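Local atomic coordinates of major capsid protein (Human herpesvirus 1, PDB entry 1NO7), a protein that forms the main building block of the herpes simplex virus capsid shell, represented here by the protease-resistant upper domain of VP5. Residues A34-G38 against G66-W70; L179-A183 against V385-L389. All blocks are in the same frame, centred on the assembly; numbering follows the deposited sequence.

In the fold
Following the modelled chain from its N-terminal end shows how near and distant parts of a sequence can both be tied by apolar contacts. Contact 1 comes first: the loop 34-38 runs on into helices 48-56 and 60-64, and the loop segment 66-70, just past them, returns to its side, closing a short excursion of which about half is helical. Contact 2 opens later, when helix 176-183 meets helix 382-389 across about two hundred intervening residues of mixed helix, strand and loop. The two closures lie in series, neither nested nor crossed. Their centres are 39 Å apart and their nearest atoms about 23 Å, so contact 1 joins two loops at the start of the modelled chain while contact 2, a buried one, joins two helices far apart in sequence.

Contact 1 (A34-G38 against G66-W70); sequences ANPYG and GRVRW
W70 lays the six-membered ring of its indole over G38, whose CA sits 3.6 Å from the ring centroid, 23° off the normal: a CH-pi contact made where no side chain intervenes. The same indole points an edge at the face of Y37 in an offset edge-to-face pair, centroids 5.5 Å apart and planes at 79°, with W70 CH2 3.4 Å from Y37 CB. This needs chi1 near 71° (p) and chi2 near 106° at W70, and chi1 t at Y37. Both segments are irregular, their directions 30° apart; the backbones start close, N35 CA to G66 CA 5.0 Å, and diverge to 7.5 Å between G38 CA and W70 CA. At the close end, N35 CB lies 3.2 Å from R67 O, while V68 CG1 fills in at 4.3 Å from Y37 CB. Y37 OH bonds P538 O and V540 O. The arrangement is an edge-to-face aromatic pair, with a CH-pi contact to glycine, joining two loops that flank a partly helical excursion in the VP5 upper domain.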
loop_
_atom_site.group_PDB
_atom_site.type_symbol
_atom_site.label_atom_id
_atom_site.label_comp_id
_atom_site.label_asym_id
_atom_site.label_seq_id
_atom_site.Cartn_x
_atom_site.Cartn_y
_atom_site.Cartn_z
ATOM N N ALA A 34 18.913 15.492 21.539
ATOM C CA ALA A 34 18.629 15.069 20.136
ATOM C C ALA A 34 17.192 14.577 19.985
ATOM O O ALA A 34 16.502 14.342 20.979
ATOM C CB ALA A 34 19.596 13.973 19.727
ATOM N N ASN A 35 16.745 14.421 18.739
ATOM C CA ASN A 35 15.387 13.951 18.468
ATOM C C ASN A 35 15.407 12.549 17.864
ATOM O O ASN A 35 15.654 12.377 16.667
ATOM C CB ASN A 35 14.672 14.908 17.524
ATOM C CG ASN A 35 13.209 14.595 17.402
ATOM O OD1 ASN A 35 12.453 15.348 16.793
ATOM N ND2 ASN A 35 12.793 13.472 17.985
ATOM N N PRO A 36 15.100 11.533 18.688
ATOM C CA PRO A 36 15.069 10.106 18.351
ATOM C C PRO A 36 13.969 9.624 17.430
ATOM O O PRO A 36 13.865 8.415 17.199
ATOM C CB PRO A 36 14.959 9.438 19.717
ATOM C CG PRO A 36 14.013 10.346 20.405
ATOM C CD PRO A 36 14.541 11.743 20.038
ATOM N N TYR A 37 13.164 10.539 16.895
ATOM C CA TYR A 37 12.071 10.108 16.036
ATOM C C TYR A 37 12.487 9.026 15.045
ATOM O O TYR A 37 12.117 7.861 15.202
ATOM C CB TYR A 37 11.443 11.281 15.284
ATOM C CG TYR A 37 10.204 10.888 14.478
ATOM C CD1 TYR A 37 9.555 11.818 13.652
ATOM C CD2 TYR A 37 9.708 9.573 14.503
ATOM C CE1 TYR A 37 8.456 11.450 12.868
ATOM C CE2 TYR A 37 8.609 9.189 13.722
ATOM C CZ TYR A 37 7.990 10.130 12.904
ATOM O OH TYR A 37 6.939 9.739 12.093
ATOM N N GLY A 38 13.254 9.383 14.029
ATOM C CA GLY A 38 13.639 8.365 13.067
ATOM C C GLY A 38 14.430 7.206 13.665
ATOM O O GLY A 38 14.539 6.141 13.054
ATOM N N GLY A 66 12.813 19.030 19.566
ATOM C CA GLY A 66 14.023 18.801 18.796
ATOM C C GLY A 66 13.803 18.900 17.297
ATOM O O GLY A 66 12.675 19.075 16.842
ATOM N N ARG A 67 14.880 18.803 16.523
ATOM C CA ARG A 67 14.763 18.861 15.074
ATOM C C ARG A 67 15.081 17.496 14.475
ATOM O O ARG A 67 15.787 16.694 15.090
ATOM C CB ARG A 67 15.706 19.911 14.490
ATOM C CG ARG A 67 15.559 20.041 12.993
ATOM C CD ARG A 67 14.085 20.131 12.657
ATOM N NE ARG A 67 13.807 19.974 11.237
ATOM C CZ ARG A 67 12.580 19.881 10.734
ATOM N NH1 ARG A 67 11.526 19.923 11.542
ATOM N NH2 ARG A 67 12.405 19.751 9.427
ATOM N N VAL A 68 14.552 17.224 13.283
ATOM C CA VAL A 68 14.800 15.940 12.630
ATOM C C VAL A 68 15.829 16.068 11.520
ATOM O O VAL A 68 15.749 16.962 10.673
ATOM C CB VAL A 68 13.505 15.327 12.051
ATOM C CG1 VAL A 68 12.599 14.883 13.183
ATOM C CG2 VAL A 68 12.794 16.341 11.167
ATOM N N ARG A 69 16.784 15.145 11.534
ATOM C CA ARG A 69 17.873 15.128 10.568
ATOM C C ARG A 69 17.462 14.606 9.187
ATOM O O ARG A 69 17.390 15.383 8.221
ATOM C CB ARG A 69 19.022 14.272 11.119
ATOM C CG ARG A 69 20.419 14.638 10.629
ATOM C CD ARG A 69 21.404 13.534 10.994
ATOM N NE ARG A 69 21.180 13.040 12.352
ATOM C CZ ARG A 69 21.703 11.918 12.843
ATOM N NH1 ARG A 69 22.490 11.162 12.090
ATOM N NH2 ARG A 69 21.429 11.546 14.088
ATOM N N TRP A 70 17.181 13.298 9.104
ATOM C CA TRP A 70 16.824 12.648 7.829
ATOM C C TRP A 70 15.843 13.447 6.974
ATOM O O TRP A 70 15.956 13.478 5.746
ATOM C CB TRP A 70 16.309 11.216 8.061
ATOM C CG TRP A 70 14.952 11.107 8.693
ATOM C CD1 TRP A 70 13.771 10.749 8.081
ATOM C CD2 TRP A 70 14.632 11.351 10.061
ATOM N NE1 TRP A 70 12.741 10.755 8.992
ATOM C CE2 TRP A 70 13.242 11.123 10.215
ATOM C CE3 TRP A 70 15.385 11.743 11.177
ATOM C CZ2 TRP A 70 12.595 11.274 11.441
ATOM C CZ3 TRP A 70 14.737 11.894 12.400
ATOM C CH2 TRP A 70 13.357 11.660 12.520
#

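Contact 2 (L179-A183 against V385-L389); sequences LLQAA and VYATL
Two helical segments, L179-A183 at the end of helix 176-183 and V385-L389 at the end of helix 382-389, illustrate how steeply crossed helices pack through small and branched side chains. Their axes approach to 10.0 Å with a signed crossing angle of -116°. The closest CA pairs are L179 CA to V385 CA at 6.1 Å and A183 CA to Y386 CA at 6.9 Å, and A183 N donates to L179 O at 2.7 Å within the first helix.

Apolar contacts dominate. V385, chi1 t, brings CG1 to 3.5 Å from L179 CB and 4.2 Å from A182 CB; L179 itself is chi1 m, chi2 p. L389, with chi1 near -125° between wells and chi2 t, reaches A183 from the next turn, CD1 to A183 CB 3.5 Å, and its CG lies 4.4 Å from L179 CB. L180 has its CA-to-CB bond directed away, yet its CD2 comes within 4.4 Å of L389 CD2. In an aliphatic-aromatic contact, the methyl of A183 also meets the Y386 ring obliquely, CB to CE2 3.9 Å.

Polar groups turn to partners beyond the pair. T388 OG1, 4.1 Å from L179 CD2, is hydrogen-bonded to Y504 OH; Y386 OH makes a weak hydrogen bond to A452 N. Around this core, M428 of helix 425-431 touches L179 and T388, and V380 of strand 376-380 touches A182 and V385.

With no hydrogen bond passing between the segments, the chemistry implies that burial of apolar side chains, not directional bonding, joins these sequence-distant helices in the alpha-plus-beta fold.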
loop_
_atom_site.group_PDB
_atom_site.type_symbol
_atom_site.label_atom_id
_atom_site.label_comp_id
_atom_site.label_asym_id
_atom_site.label_seq_id
_atom_site.Cartn_x
_atom_site.Cartn_y
_atom_site.Cartn_z
ATOM N N LEU A 179 -15.128 2.207 -0.577
ATOM C CA LEU A 179 -15.967 1.278 0.189
ATOM C C LEU A 179 -16.107 -0.025 -0.599
ATOM O O LEU A 179 -16.009 -1.117 -0.018
ATOM C CB LEU A 179 -17.353 1.871 0.482
ATOM C CG LEU A 179 -17.387 3.264 1.112
ATOM C CD1 LEU A 179 -16.986 4.273 0.021
ATOM C CD2 LEU A 179 -18.785 3.588 1.666
ATOM N N LEU A 180 -16.331 0.090 -1.912
ATOM C CA LEU A 180 -16.453 -1.100 -2.746
ATOM C C LEU A 180 -15.178 -1.924 -2.604
ATOM O O LEU A 180 -15.234 -3.117 -2.259
ATOM C CB LEU A 180 -16.650 -0.729 -4.216
ATOM C CG LEU A 180 -18.102 -0.532 -4.646
ATOM C CD1 LEU A 180 -18.197 -0.455 -6.206
ATOM C CD2 LEU A 180 -18.922 -1.707 -4.082
ATOM N N GLN A 181 -14.035 -1.278 -2.874
ATOM C CA GLN A 181 -12.717 -1.910 -2.768
ATOM C C GLN A 181 -12.576 -2.526 -1.377
ATOM O O GLN A 181 -12.112 -3.659 -1.222
ATOM C CB GLN A 181 -11.615 -0.870 -2.989
ATOM C CG GLN A 181 -10.247 -1.310 -2.474
ATOM C CD GLN A 181 -9.251 -0.159 -2.379
ATOM O OE1 GLN A 181 -9.573 0.920 -1.858
ATOM N NE2 GLN A 181 -8.030 -0.385 -2.863
ATOM N N ALA A 182 -12.986 -1.772 -0.365
ATOM C CA ALA A 182 -12.924 -2.263 1.001
ATOM C C ALA A 182 -13.703 -3.582 1.093
ATOM O O ALA A 182 -13.174 -4.586 1.587
ATOM C CB ALA A 182 -13.514 -1.224 1.959
ATOM N N ALA A 183 -14.954 -3.566 0.610
ATOM C CA ALA A 183 -15.830 -4.745 0.610
ATOM C C ALA A 183 -15.215 -5.868 -0.225
ATOM O O ALA A 183 -15.218 -7.033 0.179
ATOM C CB ALA A 183 -17.195 -4.375 0.052
ATOM N N VAL A 385 -18.406 0.634 7.064
ATOM C CA VAL A 385 -18.518 0.416 5.618
ATOM C C VAL A 385 -19.645 -0.546 5.340
ATOM O O VAL A 385 -20.723 -0.137 4.911
ATOM C CB VAL A 385 -17.239 -0.189 4.985
ATOM C CG1 VAL A 385 -17.307 -0.065 3.450
ATOM C CG2 VAL A 385 -15.999 0.508 5.521
ATOM N N TYR A 386 -19.387 -1.826 5.581
ATOM C CA TYR A 386 -20.388 -2.857 5.363
ATOM C C TYR A 386 -21.790 -2.346 5.626
ATOM O O TYR A 386 -22.705 -2.610 4.847
ATOM C CB TYR A 386 -20.085 -4.068 6.238
ATOM C CG TYR A 386 -19.132 -5.001 5.553
ATOM C CD1 TYR A 386 -18.287 -5.838 6.282
ATOM C CD2 TYR A 386 -19.075 -5.050 4.157
ATOM C CE1 TYR A 386 -17.394 -6.710 5.630
ATOM C CE2 TYR A 386 -18.198 -5.910 3.491
ATOM C CZ TYR A 386 -17.356 -6.741 4.228
ATOM O OH TYR A 386 -16.498 -7.599 3.556
ATOM N N ALA A 387 -21.956 -1.597 6.711
ATOM C CA ALA A 387 -23.257 -1.030 7.035
ATOM C C ALA A 387 -23.778 -0.200 5.858
ATOM O O ALA A 387 -24.397 -0.749 4.941
ATOM C CB ALA A 387 -23.163 -0.166 8.278
ATOM N N THR A 388 -23.516 1.107 5.866
ATOM C CA THR A 388 -24.001 1.987 4.795
ATOM C C THR A 388 -23.926 1.358 3.402
ATOM O O THR A 388 -24.611 1.798 2.471
ATOM C CB THR A 388 -23.236 3.315 4.746
ATOM O OG1 THR A 388 -22.422 3.353 3.565
ATOM C CG2 THR A 388 -22.373 3.469 5.995
ATOM N N LEU A 389 -23.091 0.336 3.260
ATOM C CA LEU A 389 -22.958 -0.352 1.985
ATOM C C LEU A 389 -24.220 -1.178 1.716
ATOM O O LEU A 389 -24.895 -0.965 0.705
ATOM C CB LEU A 389 -21.722 -1.258 1.991
ATOM C CG LEU A 389 -20.726 -1.005 0.857
ATOM C CD1 LEU A 389 -19.649 -2.072 0.930
ATOM C CD2 LEU A 389 -21.428 -1.046 -0.505
#